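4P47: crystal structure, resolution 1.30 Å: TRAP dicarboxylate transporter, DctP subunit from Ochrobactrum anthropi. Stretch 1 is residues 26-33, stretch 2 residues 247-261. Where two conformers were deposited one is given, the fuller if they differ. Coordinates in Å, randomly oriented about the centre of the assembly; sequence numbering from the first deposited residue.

Stretch 1 26-33: EIRSQTIK
Stretch 2 (247-261) KFWDRLNDEEKAVIE

The apolar part of this contact lies along two isoleucines of stretch 1. Ile-32, in the strand that begins at Gln-30, has chi1 m and chi2 t. Its CG1 lies 3.8 Å from Phe-248 CE2, and its CD1 lies 3.9 Å from Ile-260 CD1. Phe-248 has chi1 t, and its CA-to-CB bond points toward stretch 1. Ile-27, also m and t, sits in the extended loop before the strand (phi/psi -69/110). Its CD1 packs 3.7 Å from Val-259 CG2, and its CG1 lies 3.8 Å from Glu-255 CB. Its CA is 5.5 Å from the CA of Glu-256; at the strand the backbones are wider apart, with Ile-32 CA 9.1 Å from Phe-248 CA.

A type I turn runs from Trp-249 to Leu-252, and a helix starts at Asp-254. Asn-253 is the N-cap: its OD1 accepts from Glu-256 N at 2.9 Å. In return, Asn-253 N donates to Glu-256 OE1 at 2.8 Å.

The carboxylate of Glu-256, a buried residue (chi1 m, chi2 t), organises the polar side. Its charge is met by the guanidinium of Arg-28 and shared among further N-H donors from both stretches. Arg-28 (m, t, m) forms a two-pronged salt bridge: Arg-28 NE to Glu-256 OE2 at 3.0 Å and Arg-28 NH1 to Glu-256 OE1 at 2.8 Å, both nearly straight. Glu-256 OE2 also accepts from Arg-28 N at 2.9 Å and from Gln-30 NE2 at 3.1 Å. Gln-30 (m, m) places its CD 3.7 Å from Leu-252 CD2.

Farther out, Arg-28 NH1 donates to Arg-251 O at 2.9 Å. One water links Arg-28 NH2 to that carbonyl, and a second links Gln-30 NE2 to it. Asn-253 ND2 donates to Glu-26 O at 2.7 Å. A weak bond runs from Glu-26 N to Glu-255 OE1 at 3.4 Å.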

# COMPACT_ATOMS: atom_id res chain seq x y z
N GLU A 26 16.74 -18.03 26.64
CA GLU A 26 16.55 -16.65 27.08
C GLU A 26 16.80 -15.68 25.93
O GLU A 26 17.49 -16.01 24.96
CB GLU A 26 17.50 -16.32 28.22
CG GLU A 26 18.97 -16.47 27.85
CD GLU A 26 19.89 -15.69 28.77
OE1 GLU A 26 19.80 -15.88 30.01
OE2 GLU A 26 20.69 -14.88 28.25
N ILE A 27 16.26 -14.47 26.06
CA ILE A 27 16.46 -13.42 25.07
C ILE A 27 17.91 -12.94 25.10
O ILE A 27 18.36 -12.32 26.05
CB ILE A 27 15.48 -12.25 25.31
CG1 ILE A 27 14.04 -12.75 25.15
CG2 ILE A 27 15.74 -11.09 24.34
CD1 ILE A 27 12.98 -11.70 25.44
N ARG A 28 18.65 -13.28 24.04
CA ARG A 28 20.06 -12.96 23.95
C ARG A 28 20.25 -11.60 23.28
O ARG A 28 19.30 -11.06 22.69
CB ARG A 28 20.79 -14.04 23.15
CG ARG A 28 20.56 -15.43 23.68
CD ARG A 28 20.81 -16.48 22.63
NE ARG A 28 19.76 -16.47 21.62
CZ ARG A 28 19.66 -17.36 20.65
NH1 ARG A 28 18.66 -17.27 19.78
NH2 ARG A 28 20.55 -18.33 20.54
N SER A 29 21.44 -11.05 23.39
CA SER A 29 21.76 -9.84 22.65
C SER A 29 21.47 -10.11 21.18
O SER A 29 21.90 -11.11 20.63
CB SER A 29 23.22 -9.45 22.86
OG SER A 29 23.55 -8.30 22.12
N GLN A 30 20.70 -9.22 20.54
CA GLN A 30 20.47 -9.28 19.10
C GLN A 30 20.49 -7.87 18.52
O GLN A 30 20.16 -6.90 19.20
CB GLN A 30 19.12 -9.93 18.77
CG GLN A 30 18.92 -11.33 19.34
CD GLN A 30 19.74 -12.42 18.64
OE1 GLN A 30 20.35 -12.19 17.59
NE2 GLN A 30 19.74 -13.61 19.22
N THR A 31 20.89 -7.76 17.27
CA THR A 31 20.82 -6.48 16.59
C THR A 31 20.02 -6.67 15.33
O THR A 31 20.26 -7.59 14.55
CB THR A 31 22.21 -5.91 16.25
OG1 THR A 31 22.94 -5.71 17.47
CG2 THR A 31 22.08 -4.57 15.53
N ILE A 32 19.04 -5.80 15.14
CA ILE A 32 18.18 -5.86 14.00
C ILE A 32 18.27 -4.56 13.22
O ILE A 32 17.93 -3.50 13.74
CB ILE A 32 16.72 -6.04 14.43
CG1 ILE A 32 16.53 -7.40 15.11
CG2 ILE A 32 15.80 -5.90 13.22
CD1 ILE A 32 15.10 -7.63 15.64
N LYS A 33 18.73 -4.64 11.97
CA LYS A 33 18.71 -3.50 11.07
C LYS A 33 17.37 -3.51 10.33
O LYS A 33 17.00 -4.51 9.75
CB LYS A 33 19.87 -3.58 10.07
CG LYS A 33 21.24 -3.61 10.74
CD LYS A 33 22.40 -3.71 9.74
CE LYS A 33 23.76 -3.76 10.43
NZ LYS A 33 24.91 -3.74 9.48
N LYS A 247 16.81 -16.34 7.32
CA LYS A 247 18.13 -16.73 7.81
C LYS A 247 18.33 -16.24 9.26
O LYS A 247 18.79 -16.97 10.13
CB LYS A 247 19.21 -16.16 6.89
CG LYS A 247 20.61 -16.66 7.14
CD LYS A 247 21.48 -16.42 5.91
CE LYS A 247 22.93 -16.83 6.15
NZ LYS A 247 23.03 -18.14 6.85
N PHE A 248 17.96 -14.98 9.51
CA PHE A 248 18.02 -14.42 10.86
C PHE A 248 17.00 -15.01 11.85
O PHE A 248 17.34 -15.38 12.97
CB PHE A 248 17.84 -12.89 10.77
CG PHE A 248 17.91 -12.18 12.10
CD1 PHE A 248 19.13 -12.00 12.73
CD2 PHE A 248 16.78 -11.65 12.70
CE1 PHE A 248 19.22 -11.33 13.94
CE2 PHE A 248 16.87 -10.98 13.92
CZ PHE A 248 18.09 -10.84 14.54
N TRP A 249 15.75 -15.09 11.41
CA TRP A 249 14.66 -15.68 12.19
C TRP A 249 14.99 -17.08 12.68
O TRP A 249 14.72 -17.39 13.83
CB TRP A 249 13.42 -15.73 11.30
CG TRP A 249 12.13 -16.09 11.94
CD1 TRP A 249 11.43 -17.26 11.78
CD2 TRP A 249 11.34 -15.27 12.81
NE1 TRP A 249 10.26 -17.21 12.49
CE2 TRP A 249 10.18 -16.00 13.13
CE3 TRP A 249 11.49 -13.98 13.33
CZ2 TRP A 249 9.19 -15.50 13.96
CZ3 TRP A 249 10.49 -13.49 14.15
CH2 TRP A 249 9.36 -14.24 14.45
N ASP A 250 15.59 -17.90 11.82
CA ASP A 250 15.88 -19.29 12.17
C ASP A 250 16.89 -19.40 13.29
O ASP A 250 16.96 -20.43 13.96
CB ASP A 250 16.35 -20.07 10.94
CG ASP A 250 15.20 -20.44 10.02
OD1 ASP A 250 14.04 -20.42 10.46
OD2 ASP A 250 15.47 -20.79 8.86
N ARG A 251 17.66 -18.35 13.52
CA ARG A 251 18.63 -18.34 14.61
C ARG A 251 18.04 -17.87 15.93
O ARG A 251 18.69 -17.92 16.95
CB ARG A 251 19.82 -17.44 14.27
CG ARG A 251 20.73 -17.96 13.20
CD ARG A 251 21.68 -16.84 12.77
NE ARG A 251 22.93 -17.34 12.22
CZ ARG A 251 23.04 -18.00 11.07
NH1 ARG A 251 21.97 -18.26 10.33
NH2 ARG A 251 24.24 -18.40 10.65
N LEU A 252 16.81 -17.38 15.91
CA LEU A 252 16.20 -16.86 17.13
C LEU A 252 15.47 -17.93 17.92
O LEU A 252 15.03 -18.93 17.35
CB LEU A 252 15.20 -15.75 16.78
CG LEU A 252 15.75 -14.51 16.06
CD1 LEU A 252 14.57 -13.56 15.77
CD2 LEU A 252 16.85 -13.81 16.85
N ASN A 253 15.32 -17.71 19.22
CA ASN A 253 14.50 -18.58 20.06
C ASN A 253 13.06 -18.06 20.16
O ASN A 253 12.73 -16.99 19.67
CB ASN A 253 15.14 -18.82 21.44
CG ASN A 253 15.27 -17.55 22.28
OD1 ASN A 253 14.36 -16.72 22.34
ND2 ASN A 253 16.43 -17.40 22.95
N ASP A 254 12.18 -18.84 20.79
CA ASP A 254 10.77 -18.49 20.80
C ASP A 254 10.48 -17.21 21.56
O ASP A 254 9.55 -16.47 21.20
CB ASP A 254 9.95 -19.64 21.37
CG ASP A 254 9.85 -20.80 20.41
OD1 ASP A 254 10.13 -20.61 19.21
OD2 ASP A 254 9.48 -21.91 20.85
N GLU A 255 11.24 -16.93 22.61
CA GLU A 255 11.02 -15.72 23.38
C GLU A 255 11.39 -14.49 22.56
O GLU A 255 10.69 -13.50 22.63
CB GLU A 255 11.79 -15.77 24.70
CG GLU A 255 11.40 -16.95 25.58
CD GLU A 255 12.45 -18.05 25.56
OE1 GLU A 255 13.31 -18.06 26.47
OE2 GLU A 255 12.41 -18.91 24.65
N GLU A 256 12.47 -14.58 21.79
CA GLU A 256 12.90 -13.47 20.93
C GLU A 256 11.85 -13.26 19.82
O GLU A 256 11.44 -12.14 19.54
CB GLU A 256 14.28 -13.76 20.34
CG GLU A 256 15.41 -13.79 21.39
CD GLU A 256 16.68 -14.51 20.93
OE1 GLU A 256 16.64 -15.38 20.04
OE2 GLU A 256 17.76 -14.21 21.49
N LYS A 257 11.39 -14.34 19.21
CA LYS A 257 10.38 -14.25 18.18
C LYS A 257 9.10 -13.62 18.70
O LYS A 257 8.48 -12.80 18.02
CB LYS A 257 10.07 -15.64 17.60
CG LYS A 257 11.19 -16.22 16.78
CD LYS A 257 10.91 -17.67 16.40
CE LYS A 257 11.96 -18.18 15.42
NZ LYS A 257 11.67 -19.63 15.10
N ALA A 258 8.67 -14.01 19.91
CA ALA A 258 7.44 -13.48 20.47
C ALA A 258 7.53 -11.95 20.70
O ALA A 258 6.56 -11.24 20.47
CB ALA A 258 7.08 -14.18 21.76
N VAL A 259 8.67 -11.46 21.17
CA VAL A 259 8.88 -10.02 21.33
C VAL A 259 8.66 -9.30 20.01
O VAL A 259 7.96 -8.29 19.93
CB VAL A 259 10.31 -9.72 21.84
CG1 VAL A 259 10.65 -8.25 21.63
CG2 VAL A 259 10.46 -10.12 23.31
N ILE A 260 9.27 -9.84 18.97
CA ILE A 260 9.23 -9.22 17.66
C ILE A 260 7.82 -9.23 17.10
O ILE A 260 7.36 -8.22 16.57
CB ILE A 260 10.24 -9.89 16.70
CG1 ILE A 260 11.67 -9.59 17.17
CG2 ILE A 260 10.03 -9.43 15.26
CD1 ILE A 260 12.67 -10.50 16.56
N GLU A 261 7.12 -10.36 17.23
CA GLU A 261 5.74 -10.49 16.76
C GLU A 261 4.82 -9.55 17.53
O GLU A 261 4.02 -8.83 16.95
CB GLU A 261 5.26 -11.94 16.92
CG GLU A 261 5.96 -12.87 15.96
CD GLU A 261 5.78 -14.33 16.29
OE1 GLU A 261 5.65 -14.67 17.48
OE2 GLU A 261 5.80 -15.15 15.36
O HOH W 1 21.00 -19.21 17.42
O HOH W 2 21.03 -15.77 17.70